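Local coordinates for protein lysine/ornithine decarboxylase (Vibrio vulnificus, PDB 2PLJ) that catalyses the pyridoxal phosphate-dependent decarboxylation of lysine and ornithine, the latter giving putrescine, at residues P77-P89 with V287-V300. Residues are numbered along the deposited sequence; the frame is centred on the assembly and turned at random.
Sequences PNVTLHYALKPLP and VLAEPGRFICAPAV. With P3T ((4-{[(4-aminobutyl)amino]methyl}-5-hydroxy-6-methylpyridin-3-yl)methyl dihydrogen phosphate), chain D.
The carbonyl O of V287 is gripped twice, by T80 N at 3.0 Å and by a water that also bonds T80 OG1. The two neighbouring parallel strands of the β/α-barrel pair further as A289 N donates to T80 O and H82 N to A289 O at 2.8 Å. Past strand 287-289, A84 N continues the backbone pairing, donating to P291 O from above the P291 carbonyl plane. On the face shared by V79, L81 and A289, CG1 of V79, placed anti to its own nitrogen (chi1 172°), meets A289 CB at 3.8 Å. Near the end of strand 79-84, Y83 CD1 packs obliquely against I295 CD1, with G292 O at the ring edge, and the Y83 hydroxyl donates to L88 O (2.8 Å). C296 SG packs on P87 CB (3.8 Å), while its CB meets L88 CD2. The strand ends converge on the cofactor adduct: K86 NZ is covalently joined to CAG of P3T, and G292 N and R293 N, at the start of helix 293-296, hold phosphate oxygens OAE and OAF. E290 OE2 lies 2.7 Å from the pyridine nitrogen NAO of P3T, consistent with a protonated ring nitrogen, as in other fold-type III pyridoxal phosphate enzymes.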
ATOM      1  N   PRO A  77     -16.479 -25.949  17.958  1.00 17.71           N
ATOM      2  CA  PRO A  77     -17.397 -25.742  19.042  1.00 18.29           C
ATOM      3  C   PRO A  77     -16.600 -25.501  20.315  1.00 18.26           C
ATOM      4  O   PRO A  77     -15.462 -25.965  20.428  1.00 20.00           O
ATOM      5  CB  PRO A  77     -18.185 -27.058  19.099  1.00 18.22           C
ATOM      6  CG  PRO A  77     -17.281 -28.075  18.518  1.00 17.56           C
ATOM      7  CD  PRO A  77     -16.499 -27.333  17.450  1.00 16.93           C
ATOM      8  N   ASN A  78     -17.188 -24.749  21.226  1.00 18.88           N
ATOM      9  CA  ASN A  78     -16.553 -24.447  22.510  1.00 18.72           C
ATOM     10  C   ASN A  78     -15.272 -23.632  22.374  1.00 17.70           C
ATOM     11  O   ASN A  78     -14.344 -23.804  23.155  1.00 18.77           O
ATOM     12  CB  ASN A  78     -16.270 -25.739  23.298  1.00 19.74           C
ATOM     13  CG  ASN A  78     -17.522 -26.512  23.562  1.00 23.59           C
ATOM     14  OD1 ASN A  78     -17.649 -27.665  23.150  1.00 28.87           O
ATOM     15  ND2 ASN A  78     -18.494 -25.863  24.208  1.00 28.76           N
ATOM     16  N   VAL A  79     -15.202 -22.802  21.339  1.00 15.65           N
ATOM     17  CA  VAL A  79     -14.111 -21.836  21.183  1.00 14.56           C
ATOM     18  C   VAL A  79     -14.742 -20.456  20.960  1.00 14.18           C
ATOM     19  O   VAL A  79     -15.598 -20.295  20.075  1.00 15.26           O
ATOM     20  CB  VAL A  79     -13.193 -22.208  19.968  1.00 13.78           C
ATOM     21  CG1 VAL A  79     -12.170 -21.106  19.666  1.00 15.24           C
ATOM     22  CG2 VAL A  79     -12.543 -23.590  20.205  1.00 14.08           C
ATOM     23  N   THR A  80     -14.352 -19.486  21.777  1.00 13.24           N
ATOM     24  CA  THR A  80     -14.862 -18.122  21.659  1.00 12.64           C
ATOM     25  C   THR A  80     -14.121 -17.480  20.476  1.00 13.30           C
ATOM     26  O   THR A  80     -12.879 -17.406  20.476  1.00 13.24           O
ATOM     27  CB  THR A  80     -14.661 -17.321  22.964  1.00 13.46           C
ATOM     28  OG1 THR A  80     -15.354 -17.998  24.035  1.00 13.36           O
ATOM     29  CG2 THR A  80     -15.234 -15.886  22.827  1.00 14.18           C
ATOM     30  N   LEU A  81     -14.902 -17.018  19.494  1.00 12.18           N
ATOM     31  CA  LEU A  81     -14.313 -16.451  18.282  1.00 12.85           C
ATOM     32  C   LEU A  81     -14.203 -14.932  18.364  1.00 14.07           C
ATOM     33  O   LEU A  81     -15.217 -14.214  18.400  1.00 14.55           O
ATOM     34  CB  LEU A  81     -15.133 -16.864  17.052  1.00 12.66           C
ATOM     35  CG  LEU A  81     -15.338 -18.374  16.871  1.00 12.85           C
ATOM     36  CD1 LEU A  81     -16.265 -18.678  15.674  1.00 15.91           C
ATOM     37  CD2 LEU A  81     -13.984 -19.103  16.764  1.00 13.69           C
ATOM     38  N   HIS A  82     -12.963 -14.469  18.392  1.00 13.79           N
ATOM     39  CA  HIS A  82     -12.654 -13.045  18.409  1.00 13.44           C
ATOM     40  C   HIS A  82     -12.298 -12.592  16.997  1.00 13.85           C
ATOM     41  O   HIS A  82     -11.174 -12.812  16.535  1.00 13.46           O
ATOM     42  CB  HIS A  82     -11.474 -12.802  19.371  1.00 14.01           C
ATOM     43  CG  HIS A  82     -11.861 -12.846  20.826  1.00 13.61           C
ATOM     44  ND1 HIS A  82     -12.094 -14.020  21.508  1.00 17.76           N
ATOM     45  CD2 HIS A  82     -12.052 -11.846  21.727  1.00 11.45           C
ATOM     46  CE1 HIS A  82     -12.403 -13.749  22.770  1.00 13.41           C
ATOM     47  NE2 HIS A  82     -12.410 -12.437  22.922  1.00 17.10           N
ATOM     48  N   TYR A  83     -13.236 -11.948  16.318  1.00 13.41           N
ATOM     49  CA  TYR A  83     -12.923 -11.440  14.951  1.00 13.77           C
ATOM     50  C   TYR A  83     -11.752 -10.439  14.948  1.00 13.34           C
ATOM     51  O   TYR A  83     -11.799  -9.434  15.660  1.00 13.80           O
ATOM     52  CB  TYR A  83     -14.183 -10.770  14.376  1.00 13.80           C
ATOM     53  CG  TYR A  83     -13.899 -10.115  13.038  1.00 15.22           C
ATOM     54  CD1 TYR A  83     -13.453 -10.873  11.952  1.00 16.50           C
ATOM     55  CD2 TYR A  83     -14.063  -8.737  12.862  1.00 16.80           C
ATOM     56  CE1 TYR A  83     -13.222 -10.267  10.701  1.00 15.07           C
ATOM     57  CE2 TYR A  83     -13.820  -8.118  11.621  1.00 14.73           C
ATOM     58  CZ  TYR A  83     -13.379  -8.897  10.556  1.00 13.58           C
ATOM     59  OH  TYR A  83     -13.158  -8.306   9.323  1.00 15.62           O
ATOM     60  N   ALA A  84     -10.715 -10.733  14.159  1.00 13.75           N
ATOM     61  CA  ALA A  84      -9.583  -9.824  14.009  1.00 13.64           C
ATOM     62  C   ALA A  84      -9.993  -8.717  13.017  1.00 13.93           C
ATOM     63  O   ALA A  84     -10.301  -8.984  11.820  1.00 14.40           O
ATOM     64  CB  ALA A  84      -8.330 -10.580  13.506  1.00 15.69           C
ATOM     65  N   LEU A  85     -10.042  -7.493  13.515  1.00 14.44           N
ATOM     66  CA  LEU A  85     -10.441  -6.364  12.658  1.00 14.67           C
ATOM     67  C   LEU A  85      -9.462  -6.170  11.514  1.00 14.80           C
ATOM     68  O   LEU A  85      -9.857  -5.691  10.436  1.00 14.91           O
ATOM     69  CB  LEU A  85     -10.556  -5.060  13.448  1.00 16.35           C
ATOM     70  CG  LEU A  85     -11.947  -4.772  14.018  1.00 14.22           C
ATOM     71  CD1 LEU A  85     -12.334  -5.818  15.034  1.00 17.29           C
ATOM     72  CD2 LEU A  85     -11.970  -3.340  14.594  1.00 17.34           C
ATOM     73  N   LYS A  86      -8.191  -6.490  11.747  1.00 15.10           N
ATOM     74  CA  LYS A  86      -7.061  -6.161  10.796  1.00 16.41           C
ATOM     75  C   LYS A  86      -7.400  -6.347   9.283  1.00 15.03           C
ATOM     76  O   LYS A  86      -7.212  -5.426   8.453  1.00 14.68           O
ATOM     77  CB  LYS A  86      -5.836  -7.072  11.100  1.00 18.31           C
ATOM     78  CG  LYS A  86      -4.991  -6.795  12.337  1.00 23.37           C
ATOM     79  CD  LYS A  86      -3.930  -7.917  12.463  1.00 23.02           C
ATOM     80  CE  LYS A  86      -3.808  -8.775  11.160  1.00 29.41           C
ATOM     81  NZ  LYS A  86      -3.608 -10.267  11.277  1.00 29.06           N
ATOM     82  N   PRO A  87      -7.885  -7.551   8.893  1.00 15.04           N
ATOM     83  CA  PRO A  87      -8.120  -7.737   7.447  1.00 13.36           C
ATOM     84  C   PRO A  87      -9.221  -6.887   6.810  1.00 13.62           C
ATOM     85  O   PRO A  87      -9.192  -6.670   5.580  1.00 13.54           O
ATOM     86  CB  PRO A  87      -8.519  -9.207   7.334  1.00 13.63           C
ATOM     87  CG  PRO A  87      -9.095  -9.528   8.730  1.00 16.36           C
ATOM     88  CD  PRO A  87      -8.155  -8.796   9.647  1.00 14.51           C
ATOM     89  N   LEU A  88     -10.199  -6.465   7.613  1.00 12.80           N
ATOM     90  CA  LEU A  88     -11.361  -5.681   7.116  1.00 13.78           C
ATOM     91  C   LEU A  88     -11.988  -4.995   8.335  1.00 14.10           C
ATOM     92  O   LEU A  88     -12.895  -5.539   8.944  1.00 15.18           O
ATOM     93  CB  LEU A  88     -12.382  -6.562   6.361  1.00 14.16           C
ATOM     94  CG  LEU A  88     -13.553  -5.750   5.795  1.00 14.77           C
ATOM     95  CD1 LEU A  88     -13.040  -4.609   4.845  1.00 17.74           C
ATOM     96  CD2 LEU A  88     -14.570  -6.669   5.101  1.00 13.73           C
ATOM     97  N   PRO A  89     -11.416  -3.846   8.740  1.00 14.82           N
ATOM     98  CA  PRO A  89     -11.861  -3.133   9.944  1.00 15.18           C
ATOM     99  C   PRO A  89     -13.054  -2.247   9.638  1.00 15.96           C
ATOM    100  O   PRO A  89     -12.958  -1.004   9.706  1.00 18.06           O
ATOM    101  CB  PRO A  89     -10.623  -2.297  10.304  1.00 15.39           C
ATOM    102  CG  PRO A  89     -10.020  -1.921   8.962  1.00 16.45           C
ATOM    103  CD  PRO A  89     -10.238  -3.186   8.118  1.00 15.30           C
ATOM    104  N   VAL A 287     -11.003 -21.835  25.603  1.00 16.43           N
ATOM    105  CA  VAL A 287     -10.261 -21.668  24.385  1.00 15.38           C
ATOM    106  C   VAL A 287     -10.858 -20.511  23.584  1.00 14.49           C
ATOM    107  O   VAL A 287     -12.075 -20.390  23.492  1.00 14.54           O
ATOM    108  CB  VAL A 287     -10.247 -22.974  23.558  1.00 15.97           C
ATOM    109  CG1 VAL A 287      -9.400 -22.808  22.275  1.00 16.65           C
ATOM    110  CG2 VAL A 287      -9.704 -24.141  24.421  1.00 16.85           C
ATOM    111  N   LEU A 288      -9.966 -19.700  23.013  1.00 14.51           N
ATOM    112  CA  LEU A 288     -10.301 -18.542  22.139  1.00 15.92           C
ATOM    113  C   LEU A 288      -9.660 -18.752  20.771  1.00 14.98           C
ATOM    114  O   LEU A 288      -8.655 -19.484  20.644  1.00 15.69           O
ATOM    115  CB  LEU A 288      -9.693 -17.218  22.688  1.00 17.79           C
ATOM    116  CG  LEU A 288      -9.741 -16.858  24.167  1.00 20.30           C
ATOM    117  CD1 LEU A 288      -9.177 -15.506  24.417  1.00 20.30           C
ATOM    118  CD2 LEU A 288     -11.227 -16.949  24.708  1.00 22.37           C
ATOM    119  N   ALA A 289     -10.201 -18.100  19.734  1.00 15.47           N
ATOM    120  CA  ALA A 289      -9.453 -17.985  18.476  1.00 16.10           C
ATOM    121  C   ALA A 289      -9.640 -16.583  17.953  1.00 15.79           C
ATOM    122  O   ALA A 289     -10.525 -15.849  18.440  1.00 16.41           O
ATOM    123  CB  ALA A 289      -9.930 -18.994  17.436  1.00 16.25           C
ATOM    124  N   GLU A 290      -8.857 -16.242  16.933  1.00 15.12           N
ATOM    125  CA  GLU A 290      -8.769 -14.867  16.408  1.00 15.25           C
ATOM    126  C   GLU A 290      -8.950 -14.876  14.875  1.00 14.88           C
ATOM    127  O   GLU A 290      -8.063 -14.386  14.132  1.00 16.16           O
ATOM    128  CB  GLU A 290      -7.394 -14.252  16.742  1.00 16.30           C
ATOM    129  CG  GLU A 290      -7.081 -14.075  18.236  1.00 16.35           C
ATOM    130  CD  GLU A 290      -5.578 -13.904  18.526  1.00 16.77           C
ATOM    131  OE1 GLU A 290      -5.222 -13.701  19.710  1.00 18.04           O
ATOM    132  OE2 GLU A 290      -4.737 -13.948  17.590  1.00 20.24           O
ATOM    133  N   PRO A 291     -10.078 -15.430  14.384  1.00 15.49           N
ATOM    134  CA  PRO A 291     -10.210 -15.551  12.935  1.00 16.04           C
ATOM    135  C   PRO A 291     -10.374 -14.156  12.301  1.00 15.83           C
ATOM    136  O   PRO A 291     -11.093 -13.296  12.845  1.00 16.17           O
ATOM    137  CB  PRO A 291     -11.491 -16.388  12.759  1.00 16.12           C
ATOM    138  CG  PRO A 291     -12.341 -16.049  14.022  1.00 16.03           C
ATOM    139  CD  PRO A 291     -11.281 -15.892  15.115  1.00 15.99           C
ATOM    140  N   GLY A 292      -9.690 -13.935  11.176  1.00 16.31           N
ATOM    141  CA  GLY A 292      -9.891 -12.712  10.385  1.00 15.49           C
ATOM    142  C   GLY A 292     -10.380 -13.085   9.001  1.00 16.10           C
ATOM    143  O   GLY A 292     -11.602 -13.033   8.710  1.00 14.34           O
ATOM    144  N   ARG A 293      -9.419 -13.502   8.170  1.00 14.85           N
ATOM    145  CA  ARG A 293      -9.666 -13.782   6.761  1.00 14.21           C
ATOM    146  C   ARG A 293     -10.876 -14.694   6.552  1.00 14.06           C
ATOM    147  O   ARG A 293     -11.666 -14.490   5.631  1.00 13.82           O
ATOM    148  CB  ARG A 293      -8.427 -14.445   6.155  1.00 13.99           C
ATOM    149  CG  ARG A 293      -8.534 -14.716   4.648  1.00 14.57           C
ATOM    150  CD  ARG A 293      -7.339 -15.590   4.148  1.00 14.74           C
ATOM    151  NE  ARG A 293      -6.018 -15.066   4.522  1.00 15.60           N
ATOM    152  CZ  ARG A 293      -5.298 -14.217   3.772  1.00 15.75           C
ATOM    153  NH1 ARG A 293      -5.769 -13.755   2.598  1.00 15.75           N
ATOM    154  NH2 ARG A 293      -4.094 -13.828   4.193  1.00 15.34           N
ATOM    155  N   PHE A 294     -11.005 -15.729   7.400  1.00 14.09           N
ATOM    156  CA  PHE A 294     -12.069 -16.699   7.127  1.00 14.45           C
ATOM    157  C   PHE A 294     -13.450 -16.043   7.152  1.00 13.86           C
ATOM    158  O   PHE A 294     -14.332 -16.376   6.372  1.00 13.83           O
ATOM    159  CB  PHE A 294     -12.003 -17.866   8.138  1.00 14.72           C
ATOM    160  CG  PHE A 294     -12.977 -18.974   7.814  1.00 14.81           C
ATOM    161  CD1 PHE A 294     -12.627 -19.995   6.914  1.00 15.01           C
ATOM    162  CD2 PHE A 294     -14.276 -18.953   8.353  1.00 14.29           C
ATOM    163  CE1 PHE A 294     -13.548 -20.992   6.573  1.00 15.18           C
ATOM    164  CE2 PHE A 294     -15.214 -19.960   8.048  1.00 14.15           C
ATOM    165  CZ  PHE A 294     -14.856 -20.984   7.158  1.00 15.86           C
ATOM    166  N   ILE A 295     -13.612 -15.064   8.039  1.00 13.93           N
ATOM    167  CA  ILE A 295     -14.903 -14.417   8.184  1.00 14.96           C
ATOM    168  C   ILE A 295     -15.197 -13.411   7.060  1.00 14.62           C
ATOM    169  O   ILE A 295     -16.330 -13.382   6.530  1.00 15.15           O
ATOM    170  CB  ILE A 295     -15.042 -13.770   9.612  1.00 15.43           C
ATOM    171  CG1 ILE A 295     -15.210 -14.886  10.658  1.00 17.10           C
ATOM    172  CG2 ILE A 295     -16.282 -12.848   9.716  1.00 14.06           C
ATOM    173  CD1 ILE A 295     -15.068 -14.391  12.078  1.00 22.02           C
ATOM    174  N   CYS A 296     -14.198 -12.595   6.711  1.00 13.95           N
ATOM    175  CA  CYS A 296     -14.437 -11.469   5.779  1.00 13.81           C
ATOM    176  C   CYS A 296     -14.089 -11.747   4.335  1.00 13.37           C
ATOM    177  O   CYS A 296     -14.703 -11.176   3.451  1.00 13.99           O
ATOM    178  CB  CYS A 296     -13.743 -10.172   6.229  1.00 15.44           C
ATOM    179  SG  CYS A 296     -11.980 -10.364   6.459  1.00 16.51           S
ATOM    180  N   ALA A 297     -13.094 -12.605   4.091  1.00 13.02           N
ATOM    181  CA  ALA A 297     -12.602 -12.704   2.700  1.00 13.81           C
ATOM    182  C   ALA A 297     -13.709 -12.980   1.640  1.00 13.85           C
ATOM    183  O   ALA A 297     -13.749 -12.304   0.609  1.00 13.67           O
ATOM    184  CB  ALA A 297     -11.430 -13.720   2.571  1.00 13.08           C
ATOM    185  N   PRO A 298     -14.567 -13.995   1.875  1.00 12.90           N
ATOM    186  CA  PRO A 298     -15.573 -14.365   0.840  1.00 13.51           C
ATOM    187  C   PRO A 298     -16.710 -13.372   0.705  1.00 12.16           C
ATOM    188  O   PRO A 298     -17.516 -13.470  -0.242  1.00 13.05           O
ATOM    189  CB  PRO A 298     -16.121 -15.692   1.365  1.00 12.60           C
ATOM    190  CG  PRO A 298     -15.041 -16.220   2.311  1.00 15.44           C
ATOM    191  CD  PRO A 298     -14.555 -14.961   2.993  1.00 14.58           C
ATOM    192  N   ALA A 299     -16.781 -12.421   1.629  1.00 12.03           N
ATOM    193  CA  ALA A 299     -17.952 -11.547   1.742  1.00 12.42           C
ATOM    194  C   ALA A 299     -17.893 -10.323   0.819  1.00 12.61           C
ATOM    195  O   ALA A 299     -18.878  -9.555   0.758  1.00 13.92           O
ATOM    196  CB  ALA A 299     -18.152 -11.111   3.205  1.00 12.25           C
ATOM    197  N   VAL A 300     -16.788 -10.137   0.104  1.00 13.34           N
ATOM    198  CA  VAL A 300     -16.641  -8.926  -0.707  1.00 13.78           C
ATOM    199  C   VAL A 300     -16.341  -9.302  -2.156  1.00 13.89           C
ATOM    200  O   VAL A 300     -15.526 -10.194  -2.418  1.00 13.43           O
ATOM    201  CB  VAL A 300     -15.543  -7.955  -0.136  1.00 14.74           C
ATOM    202  CG1 VAL A 300     -15.311  -6.759  -1.071  1.00 15.33           C
ATOM    203  CG2 VAL A 300     -15.903  -7.496   1.305  1.00 13.84           C
TER
HETATM  204  OAE P3T D 501      -7.401 -15.340  10.372  1.00 15.82           O
HETATM  205  PAU P3T D 501      -6.240 -14.506   9.677  1.00 17.90           P
HETATM  206  OAF P3T D 501      -6.853 -13.226   8.933  1.00 17.28           O
HETATM  207  OAC P3T D 501      -5.335 -15.308   8.760  1.00 17.00           O
HETATM  208  OAP P3T D 501      -5.272 -13.837  10.788  1.00 16.51           O
HETATM  209  CAM P3T D 501      -5.872 -12.884  11.763  1.00 19.33           C
HETATM  210  CAS P3T D 501      -4.778 -12.634  12.810  1.00 19.91           C
HETATM  211  CAH P3T D 501      -5.087 -13.142  14.079  1.00 20.96           C
HETATM  212  NAO P3T D 501      -4.214 -13.004  15.077  1.00 20.17           N
HETATM  213  CAQ P3T D 501      -3.029 -12.428  14.912  1.00 20.56           C
HETATM  214  CAA P3T D 501      -2.059 -12.342  16.118  1.00 23.13           C
HETATM  215  CAR P3T D 501      -2.639 -11.925  13.654  1.00 21.36           C
HETATM  216  OAD P3T D 501      -1.440 -11.337  13.526  1.00 22.15           O
HETATM  217  CAT P3T D 501      -3.527 -12.039  12.562  1.00 18.18           C
HETATM  218  CAG P3T D 501      -3.167 -11.477  11.299  1.00 19.95           C
HETATM  219  NAN P3T D 501      -1.888 -11.309  10.994  1.00 24.54           N
HETATM  220  CAL P3T D 501      -1.340 -10.704   9.737  1.00 25.66           C
HETATM  221  CAK P3T D 501      -1.983 -11.277   8.464  1.00 21.96           C
HETATM  222  CAJ P3T D 501      -1.367 -10.474   7.275  1.00 21.35           C
HETATM  223  CAI P3T D 501      -1.935 -10.954   5.936  1.00 21.89           C
HETATM  224  NAB P3T D 501      -1.216 -10.362   4.783  1.00 18.86           N
HETATM  225  O   HOH W   1     -13.313 -23.468  25.511  1.00 26.19           O
HETATM  226  O   HOH W   2     -14.019 -20.011  25.288  1.00 39.06           O